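Local coordinates for CalsepRRP (PDB 1JY5), which is an RNase-related protein of the RNase T2 family that may bind and cleave RNA, at residues E67-W79 with Y117-K129. Numbering follows the deposited sequence.
Sequences EISILSNDLSKYW and YEYFSTTLMLYFK. Unlike the reference sequence in segment 117-129: Thr123 (reference Ala).
Leu71, Leu75 and Trp79 of residues 67-79 pack on Tyr117, Phe120 and Leu124 of helix 116-129, one of the helices laid against the central antiparallel sheet of this RNase T2 fold. Helix 72-78 crosses it at 56°, the short axes of 72-78 and 117-129 approaching to 11.1 Å, and no hydrogen bond spans the interface. At the start, Leu71 is a knob beside the Tyr117 ring, its CG 3.6 Å from Tyr117 CE1, while its CD1 sinks between that ring, Phe120 CB and the backbone of Ser121. The Tyr117 ring, its CG anti to the backbone N (chi1 -179°), carries its hydroxyl end to Ile70 CD1. In the middle, Leu124 forks around Leu75 CD2, with Leu124 CD1 3.5 Å from Leu75 CD2 and Leu124 CD2 resting on Asp74 CB as well. Deeper, the Trp79 indole lies obliquely to the Phe120 ring, Trp79 CZ3 being 3.4 Å from Phe120 CD2 and 3.5 Å from Thr123 CG2; Ile42 of strand 40-48 and Leu98 of helix 97-106 also touch Trp79. Tyr127, whose OH hydrogen-bonds to Phe40 O of strand 40-48, meets Tyr78 obliquely. Tyr78 completes an aromatic cluster with Phe128 in a T-shaped pair (planes at 83°): Lys77 CG lies over one face of the Tyr78 ring, and Phe128 CE2 presses centrally on the opposite face, 3.7 Å above its plane.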
ATOM      1  N   GLU A  67      21.298   0.640  -2.701  1.00 13.86           N
ATOM      2  CA  GLU A  67      20.948  -0.319  -1.660  1.00 17.17           C
ATOM      3  C   GLU A  67      19.842  -1.282  -2.064  1.00 15.71           C
ATOM      4  O   GLU A  67      19.781  -2.415  -1.577  1.00 15.01           O
ATOM      5  CB  GLU A  67      20.496   0.428  -0.411  1.00 22.01           C
ATOM      6  CG  GLU A  67      21.522   1.373   0.159  1.00 29.50           C
ATOM      7  CD  GLU A  67      22.509   0.669   1.043  1.00 34.78           C
ATOM      8  OE1 GLU A  67      23.265  -0.184   0.530  1.00 35.94           O
ATOM      9  OE2 GLU A  67      22.520   0.957   2.260  1.00 38.40           O
ATOM     10  N   ILE A  68      18.955  -0.826  -2.941  1.00 14.70           N
ATOM     11  CA  ILE A  68      17.841  -1.655  -3.363  1.00 14.46           C
ATOM     12  C   ILE A  68      17.853  -1.991  -4.849  1.00 14.69           C
ATOM     13  O   ILE A  68      16.822  -2.372  -5.406  1.00 15.29           O
ATOM     14  CB  ILE A  68      16.487  -0.975  -3.009  1.00 15.13           C
ATOM     15  CG1 ILE A  68      16.412   0.420  -3.648  1.00 15.02           C
ATOM     16  CG2 ILE A  68      16.328  -0.893  -1.498  1.00 14.06           C
ATOM     17  CD1 ILE A  68      15.107   1.155  -3.399  1.00 14.15           C
ATOM     18  N   SER A  69      19.023  -1.894  -5.479  1.00 14.84           N
ATOM     19  CA  SER A  69      19.141  -2.169  -6.914  1.00 15.73           C
ATOM     20  C   SER A  69      18.578  -3.514  -7.375  1.00 15.31           C
ATOM     21  O   SER A  69      17.953  -3.588  -8.433  1.00 16.49           O
ATOM     22  CB  SER A  69      20.605  -2.044  -7.380  1.00 12.64           C
ATOM     23  OG  SER A  69      21.440  -3.039  -6.816  1.00 16.31           O
ATOM     24  N   ILE A  70      18.782  -4.574  -6.595  1.00 14.80           N
ATOM     25  CA  ILE A  70      18.287  -5.884  -7.006  1.00 13.94           C
ATOM     26  C   ILE A  70      16.777  -6.019  -6.873  1.00 14.48           C
ATOM     27  O   ILE A  70      16.191  -7.005  -7.321  1.00 14.47           O
ATOM     28  CB  ILE A  70      18.983  -7.022  -6.223  1.00 17.54           C
ATOM     29  CG1 ILE A  70      18.505  -7.049  -4.765  1.00 14.27           C
ATOM     30  CG2 ILE A  70      20.496  -6.831  -6.295  1.00 16.27           C
ATOM     31  CD1 ILE A  70      19.057  -8.241  -3.982  1.00 15.62           C
ATOM     32  N   LEU A  71      16.156  -5.015  -6.264  1.00 12.44           N
ATOM     33  CA  LEU A  71      14.714  -4.988  -6.086  1.00 13.98           C
ATOM     34  C   LEU A  71      14.067  -4.073  -7.121  1.00 15.92           C
ATOM     35  O   LEU A  71      12.844  -3.976  -7.188  1.00 16.07           O
ATOM     36  CB  LEU A  71      14.351  -4.464  -4.691  1.00 14.54           C
ATOM     37  CG  LEU A  71      14.878  -5.227  -3.468  1.00 14.91           C
ATOM     38  CD1 LEU A  71      14.401  -4.527  -2.194  1.00 12.13           C
ATOM     39  CD2 LEU A  71      14.389  -6.666  -3.513  1.00 11.98           C
ATOM     40  N   SER A  72      14.886  -3.409  -7.932  1.00 18.01           N
ATOM     41  CA  SER A  72      14.377  -2.470  -8.932  1.00 19.21           C
ATOM     42  C   SER A  72      13.239  -2.966  -9.823  1.00 17.22           C
ATOM     43  O   SER A  72      12.271  -2.242 -10.041  1.00 16.35           O
ATOM     44  CB  SER A  72      15.528  -1.954  -9.810  1.00 19.33           C
ATOM     45  OG  SER A  72      16.157  -3.008 -10.519  1.00 28.08           O
ATOM     46  N   ASN A  73      13.348  -4.185 -10.344  1.00 18.44           N
ATOM     47  CA  ASN A  73      12.297  -4.722 -11.209  1.00 19.14           C
ATOM     48  C   ASN A  73      10.994  -4.950 -10.446  1.00 18.40           C
ATOM     49  O   ASN A  73       9.904  -4.677 -10.955  1.00 14.76           O
ATOM     50  CB  ASN A  73      12.739  -6.038 -11.861  1.00 22.64           C
ATOM     51  CG  ASN A  73      13.817  -5.834 -12.907  1.00 25.57           C
ATOM     52  OD1 ASN A  73      13.671  -5.011 -13.809  1.00 30.73           O
ATOM     53  ND2 ASN A  73      14.900  -6.588 -12.799  1.00 26.94           N
ATOM     54  N   ASP A  74      11.107  -5.470  -9.229  1.00 16.08           N
ATOM     55  CA  ASP A  74       9.937  -5.730  -8.405  1.00 16.32           C
ATOM     56  C   ASP A  74       9.296  -4.443  -7.903  1.00 15.84           C
ATOM     57  O   ASP A  74       8.070  -4.332  -7.870  1.00 15.51           O
ATOM     58  CB  ASP A  74      10.316  -6.622  -7.220  1.00 18.32           C
ATOM     59  CG  ASP A  74      10.528  -8.070  -7.630  1.00 20.86           C
ATOM     60  OD1 ASP A  74       9.554  -8.706  -8.085  1.00 22.81           O
ATOM     61  OD2 ASP A  74      11.665  -8.567  -7.505  1.00 22.26           O
ATOM     62  N   LEU A  75      10.114  -3.468  -7.518  1.00 12.88           N
ATOM     63  CA  LEU A  75       9.576  -2.207  -7.025  1.00 15.77           C
ATOM     64  C   LEU A  75       8.957  -1.417  -8.169  1.00 17.98           C
ATOM     65  O   LEU A  75       8.006  -0.656  -7.977  1.00 18.47           O
ATOM     66  CB  LEU A  75      10.676  -1.387  -6.343  1.00 12.89           C
ATOM     67  CG  LEU A  75      11.127  -1.988  -5.006  1.00 11.51           C
ATOM     68  CD1 LEU A  75      12.329  -1.240  -4.454  1.00 14.06           C
ATOM     69  CD2 LEU A  75       9.962  -1.933  -4.027  1.00 10.85           C
ATOM     70  N   SER A  76       9.493  -1.607  -9.368  1.00 19.61           N
ATOM     71  CA  SER A  76       8.972  -0.905 -10.528  1.00 22.53           C
ATOM     72  C   SER A  76       7.616  -1.467 -10.918  1.00 20.83           C
ATOM     73  O   SER A  76       6.743  -0.744 -11.396  1.00 22.73           O
ATOM     74  CB  SER A  76       9.930  -1.038 -11.710  1.00 24.33           C
ATOM     75  OG  SER A  76       9.350  -0.484 -12.879  1.00 30.49           O
ATOM     76  N   LYS A  77       7.431  -2.760 -10.697  1.00 20.83           N
ATOM     77  CA  LYS A  77       6.181  -3.398 -11.063  1.00 20.06           C
ATOM     78  C   LYS A  77       5.138  -3.460  -9.958  1.00 19.05           C
ATOM     79  O   LYS A  77       3.945  -3.283 -10.214  1.00 19.13           O
ATOM     80  CB  LYS A  77       6.462  -4.811 -11.582  1.00 23.46           C
ATOM     81  CG  LYS A  77       5.233  -5.562 -12.066  1.00 26.25           C
ATOM     82  CD  LYS A  77       5.633  -6.901 -12.671  1.00 28.90           C
ATOM     83  CE  LYS A  77       4.418  -7.736 -13.028  1.00 32.39           C
ATOM     84  NZ  LYS A  77       3.559  -7.061 -14.041  1.00 36.19           N
ATOM     85  N   TYR A  78       5.575  -3.695  -8.727  1.00 16.83           N
ATOM     86  CA  TYR A  78       4.631  -3.825  -7.621  1.00 16.19           C
ATOM     87  C   TYR A  78       4.533  -2.641  -6.672  1.00 15.70           C
ATOM     88  O   TYR A  78       3.658  -2.603  -5.808  1.00 14.80           O
ATOM     89  CB  TYR A  78       4.953  -5.107  -6.859  1.00 16.55           C
ATOM     90  CG  TYR A  78       4.942  -6.310  -7.775  1.00 16.68           C
ATOM     91  CD1 TYR A  78       6.128  -6.919  -8.176  1.00 19.86           C
ATOM     92  CD2 TYR A  78       3.743  -6.813  -8.269  1.00 18.84           C
ATOM     93  CE1 TYR A  78       6.118  -8.005  -9.053  1.00 20.01           C
ATOM     94  CE2 TYR A  78       3.719  -7.895  -9.143  1.00 19.87           C
ATOM     95  CZ  TYR A  78       4.910  -8.486  -9.530  1.00 21.03           C
ATOM     96  OH  TYR A  78       4.881  -9.564 -10.385  1.00 23.93           O
ATOM     97  N   TRP A  79       5.434  -1.679  -6.838  1.00 15.64           N
ATOM     98  CA  TRP A  79       5.424  -0.471  -6.018  1.00 15.32           C
ATOM     99  C   TRP A  79       5.567   0.745  -6.945  1.00 15.48           C
ATOM    100  O   TRP A  79       6.383   1.629  -6.701  1.00 14.13           O
ATOM    101  CB  TRP A  79       6.584  -0.491  -5.019  1.00 14.74           C
ATOM    102  CG  TRP A  79       6.398   0.445  -3.854  1.00 14.07           C
ATOM    103  CD1 TRP A  79       5.804   1.671  -3.873  1.00 14.38           C
ATOM    104  CD2 TRP A  79       6.822   0.227  -2.505  1.00 13.83           C
ATOM    105  NE1 TRP A  79       5.827   2.232  -2.618  1.00 16.04           N
ATOM    106  CE2 TRP A  79       6.447   1.366  -1.758  1.00 15.27           C
ATOM    107  CE3 TRP A  79       7.481  -0.822  -1.853  1.00 14.97           C
ATOM    108  CZ2 TRP A  79       6.714   1.490  -0.388  1.00 15.63           C
ATOM    109  CZ3 TRP A  79       7.746  -0.701  -0.493  1.00 16.01           C
ATOM    110  CH2 TRP A  79       7.360   0.449   0.225  1.00 14.69           C
ATOM    111  N   TYR A 117      17.103  -1.696   2.437  1.00 13.69           N
ATOM    112  CA  TYR A 117      16.880  -2.953   1.752  1.00 12.54           C
ATOM    113  C   TYR A 117      15.909  -3.809   2.535  1.00 12.75           C
ATOM    114  O   TYR A 117      14.991  -4.399   1.962  1.00 10.93           O
ATOM    115  CB  TYR A 117      18.177  -3.737   1.566  1.00 12.29           C
ATOM    116  CG  TYR A 117      17.933  -5.033   0.831  1.00 14.39           C
ATOM    117  CD1 TYR A 117      17.857  -5.058  -0.565  1.00 13.56           C
ATOM    118  CD2 TYR A 117      17.667  -6.217   1.527  1.00 13.25           C
ATOM    119  CE1 TYR A 117      17.516  -6.227  -1.248  1.00 14.25           C
ATOM    120  CE2 TYR A 117      17.322  -7.392   0.850  1.00 13.15           C
ATOM    121  CZ  TYR A 117      17.246  -7.385  -0.540  1.00 14.56           C
ATOM    122  OH  TYR A 117      16.880  -8.524  -1.229  1.00 13.91           O
ATOM    123  N   GLU A 118      16.116  -3.897   3.845  1.00 12.99           N
ATOM    124  CA  GLU A 118      15.227  -4.707   4.667  1.00 14.33           C
ATOM    125  C   GLU A 118      13.828  -4.107   4.646  1.00 14.04           C
ATOM    126  O   GLU A 118      12.836  -4.835   4.604  1.00 12.94           O
ATOM    127  CB  GLU A 118      15.761  -4.809   6.104  1.00 13.82           C
ATOM    128  CG  GLU A 118      17.183  -5.372   6.156  1.00 16.88           C
ATOM    129  CD  GLU A 118      17.657  -5.740   7.554  1.00 16.73           C
ATOM    130  OE1 GLU A 118      17.050  -5.288   8.542  1.00 16.14           O
ATOM    131  OE2 GLU A 118      18.656  -6.479   7.657  1.00 19.39           O
ATOM    132  N   TYR A 119      13.744  -2.781   4.654  1.00 13.45           N
ATOM    133  CA  TYR A 119      12.432  -2.140   4.624  1.00 14.31           C
ATOM    134  C   TYR A 119      11.657  -2.500   3.349  1.00 13.39           C
ATOM    135  O   TYR A 119      10.538  -3.017   3.422  1.00 12.04           O
ATOM    136  CB  TYR A 119      12.570  -0.617   4.723  1.00 13.00           C
ATOM    137  CG  TYR A 119      11.258   0.114   4.492  1.00 14.28           C
ATOM    138  CD1 TYR A 119      10.245   0.102   5.456  1.00 12.67           C
ATOM    139  CD2 TYR A 119      11.024   0.789   3.296  1.00 10.33           C
ATOM    140  CE1 TYR A 119       9.027   0.749   5.229  1.00 12.53           C
ATOM    141  CE2 TYR A 119       9.815   1.435   3.055  1.00 13.38           C
ATOM    142  CZ  TYR A 119       8.822   1.411   4.026  1.00 14.36           C
ATOM    143  OH  TYR A 119       7.628   2.044   3.787  1.00 12.70           O
ATOM    144  N   PHE A 120      12.251  -2.240   2.185  1.00 13.24           N
ATOM    145  CA  PHE A 120      11.578  -2.520   0.918  1.00 13.73           C
ATOM    146  C   PHE A 120      11.347  -4.008   0.616  1.00 11.89           C
ATOM    147  O   PHE A 120      10.277  -4.385   0.122  1.00 10.32           O
ATOM    148  CB  PHE A 120      12.329  -1.853  -0.247  1.00 13.20           C
ATOM    149  CG  PHE A 120      12.192  -0.349  -0.277  1.00 15.32           C
ATOM    150  CD1 PHE A 120      13.199   0.471   0.227  1.00 14.17           C
ATOM    151  CD2 PHE A 120      11.034   0.245  -0.774  1.00 15.91           C
ATOM    152  CE1 PHE A 120      13.051   1.864   0.241  1.00 14.39           C
ATOM    153  CE2 PHE A 120      10.878   1.636  -0.764  1.00 15.88           C
ATOM    154  CZ  PHE A 120      11.889   2.447  -0.255  1.00 13.77           C
ATOM    155  N   SER A 121      12.340  -4.847   0.902  1.00 12.53           N
ATOM    156  CA  SER A 121      12.214  -6.285   0.659  1.00 13.94           C
ATOM    157  C   SER A 121      11.172  -6.918   1.580  1.00 13.79           C
ATOM    158  O   SER A 121      10.431  -7.823   1.177  1.00 14.21           O
ATOM    159  CB  SER A 121      13.565  -6.992   0.840  1.00 12.66           C
ATOM    160  OG  SER A 121      14.075  -6.820   2.146  1.00 14.81           O
ATOM    161  N   THR A 122      11.104  -6.441   2.817  1.00 13.29           N
ATOM    162  CA  THR A 122      10.133  -6.990   3.750  1.00 13.69           C
ATOM    163  C   THR A 122       8.722  -6.599   3.313  1.00 15.19           C
ATOM    164  O   THR A 122       7.788  -7.394   3.430  1.00 14.05           O
ATOM    165  CB  THR A 122      10.426  -6.515   5.186  1.00 15.48           C
ATOM    166  OG1 THR A 122      11.701  -7.036   5.593  1.00 13.27           O
ATOM    167  CG2 THR A 122       9.358  -7.016   6.149  1.00 13.40           C
ATOM    168  N   THR A 123       8.572  -5.389   2.783  1.00 14.13           N
ATOM    169  CA  THR A 123       7.270  -4.939   2.316  1.00 17.50           C
ATOM    170  C   THR A 123       6.833  -5.811   1.144  1.00 14.14           C
ATOM    171  O   THR A 123       5.674  -6.223   1.057  1.00 15.64           O
ATOM    172  CB  THR A 123       7.306  -3.473   1.860  1.00 18.69           C
ATOM    173  OG1 THR A 123       7.744  -2.649   2.945  1.00 27.12           O
ATOM    174  CG2 THR A 123       5.914  -3.010   1.433  1.00 21.51           C
ATOM    175  N   LEU A 124       7.763  -6.091   0.237  1.00 13.33           N
ATOM    176  CA  LEU A 124       7.455  -6.936  -0.913  1.00 13.68           C
ATOM    177  C   LEU A 124       7.085  -8.344  -0.444  1.00 12.24           C
ATOM    178  O   LEU A 124       6.150  -8.952  -0.963  1.00 12.62           O
ATOM    179  CB  LEU A 124       8.652  -6.990  -1.874  1.00 14.06           C
ATOM    180  CG  LEU A 124       8.760  -5.828  -2.876  1.00 16.48           C
ATOM    181  CD1 LEU A 124       8.399  -4.511  -2.198  1.00 21.50           C
ATOM    182  CD2 LEU A 124      10.173  -5.771  -3.436  1.00 16.35           C
ATOM    183  N   MET A 125       7.812  -8.854   0.545  1.00 10.76           N
ATOM    184  CA  MET A 125       7.542 -10.186   1.073  1.00 10.80           C
ATOM    185  C   MET A 125       6.103 -10.301   1.544  1.00 11.79           C
ATOM    186  O   MET A 125       5.399 -11.232   1.168  1.00 13.06           O
ATOM    187  CB  MET A 125       8.479 -10.503   2.240  1.00  9.65           C
ATOM    188  CG  MET A 125       8.311 -11.905   2.823  1.00  9.57           C
ATOM    189  SD  MET A 125       9.355 -12.140   4.286  1.00 15.79           S
ATOM    190  CE  MET A 125       8.385 -11.222   5.495  1.00 14.32           C
ATOM    191  N   LEU A 126       5.671  -9.359   2.377  1.00 11.59           N
ATOM    192  CA  LEU A 126       4.305  -9.367   2.891  1.00 13.96           C
ATOM    193  C   LEU A 126       3.316  -9.219   1.736  1.00 14.50           C
ATOM    194  O   LEU A 126       2.285  -9.896   1.696  1.00 12.55           O
ATOM    195  CB  LEU A 126       4.117  -8.229   3.905  1.00 13.83           C
ATOM    196  CG  LEU A 126       4.939  -8.321   5.205  1.00 13.10           C
ATOM    197  CD1 LEU A 126       4.787  -7.043   6.016  1.00 13.51           C
ATOM    198  CD2 LEU A 126       4.476  -9.528   6.020  1.00 14.28           C
ATOM    199  N   TYR A 127       3.642  -8.338   0.791  1.00 13.45           N
ATOM    200  CA  TYR A 127       2.795  -8.101  -0.375  1.00 12.29           C
ATOM    201  C   TYR A 127       2.590  -9.372  -1.196  1.00 14.33           C
ATOM    202  O   TYR A 127       1.486  -9.646  -1.658  1.00 14.39           O
ATOM    203  CB  TYR A 127       3.418  -7.025  -1.268  1.00 11.60           C
ATOM    204  CG  TYR A 127       2.722  -6.852  -2.604  1.00 11.93           C
ATOM    205  CD1 TYR A 127       1.554  -6.093  -2.716  1.00 13.67           C
ATOM    206  CD2 TYR A 127       3.238  -7.439  -3.757  1.00 12.90           C
ATOM    207  CE1 TYR A 127       0.922  -5.918  -3.953  1.00 14.80           C
ATOM    208  CE2 TYR A 127       2.616  -7.276  -4.994  1.00 16.05           C
ATOM    209  CZ  TYR A 127       1.461  -6.511  -5.084  1.00 13.74           C
ATOM    210  OH  TYR A 127       0.870  -6.321  -6.315  1.00 15.84           O
ATOM    211  N   PHE A 128       3.662 -10.133  -1.399  1.00 12.55           N
ATOM    212  CA  PHE A 128       3.580 -11.375  -2.169  1.00 14.60           C
ATOM    213  C   PHE A 128       2.908 -12.484  -1.374  1.00 16.23           C
ATOM    214  O   PHE A 128       2.201 -13.320  -1.939  1.00 17.67           O
ATOM    215  CB  PHE A 128       4.975 -11.850  -2.583  1.00 13.08           C
ATOM    216  CG  PHE A 128       5.613 -11.004  -3.642  1.00 17.19           C
ATOM    217  CD1 PHE A 128       6.950 -10.631  -3.535  1.00 15.83           C
ATOM    218  CD2 PHE A 128       4.881 -10.576  -4.748  1.00 16.09           C
ATOM    219  CE1 PHE A 128       7.556  -9.851  -4.516  1.00 15.95           C
ATOM    220  CE2 PHE A 128       5.479  -9.794  -5.739  1.00 14.50           C
ATOM    221  CZ  PHE A 128       6.816  -9.428  -5.621  1.00 14.44           C
ATOM    222  N   LYS A 129       3.135 -12.499  -0.063  1.00 15.67           N
ATOM    223  CA  LYS A 129       2.542 -13.531   0.780  1.00 16.66           C
ATOM    224  C   LYS A 129       1.021 -13.412   0.856  1.00 18.43           C
ATOM    225  O   LYS A 129       0.307 -14.409   0.728  1.00 17.26           O
ATOM    226  CB  LYS A 129       3.124 -13.473   2.197  1.00 16.34           C
ATOM    227  CG  LYS A 129       2.557 -14.550   3.112  1.00 18.52           C
ATOM    228  CD  LYS A 129       3.123 -14.485   4.514  1.00 15.54           C
ATOM    229  CE  LYS A 129       2.595 -15.645   5.357  1.00 19.45           C
ATOM    230  NZ  LYS A 129       3.033 -15.533   6.773  1.00 16.46           N
TER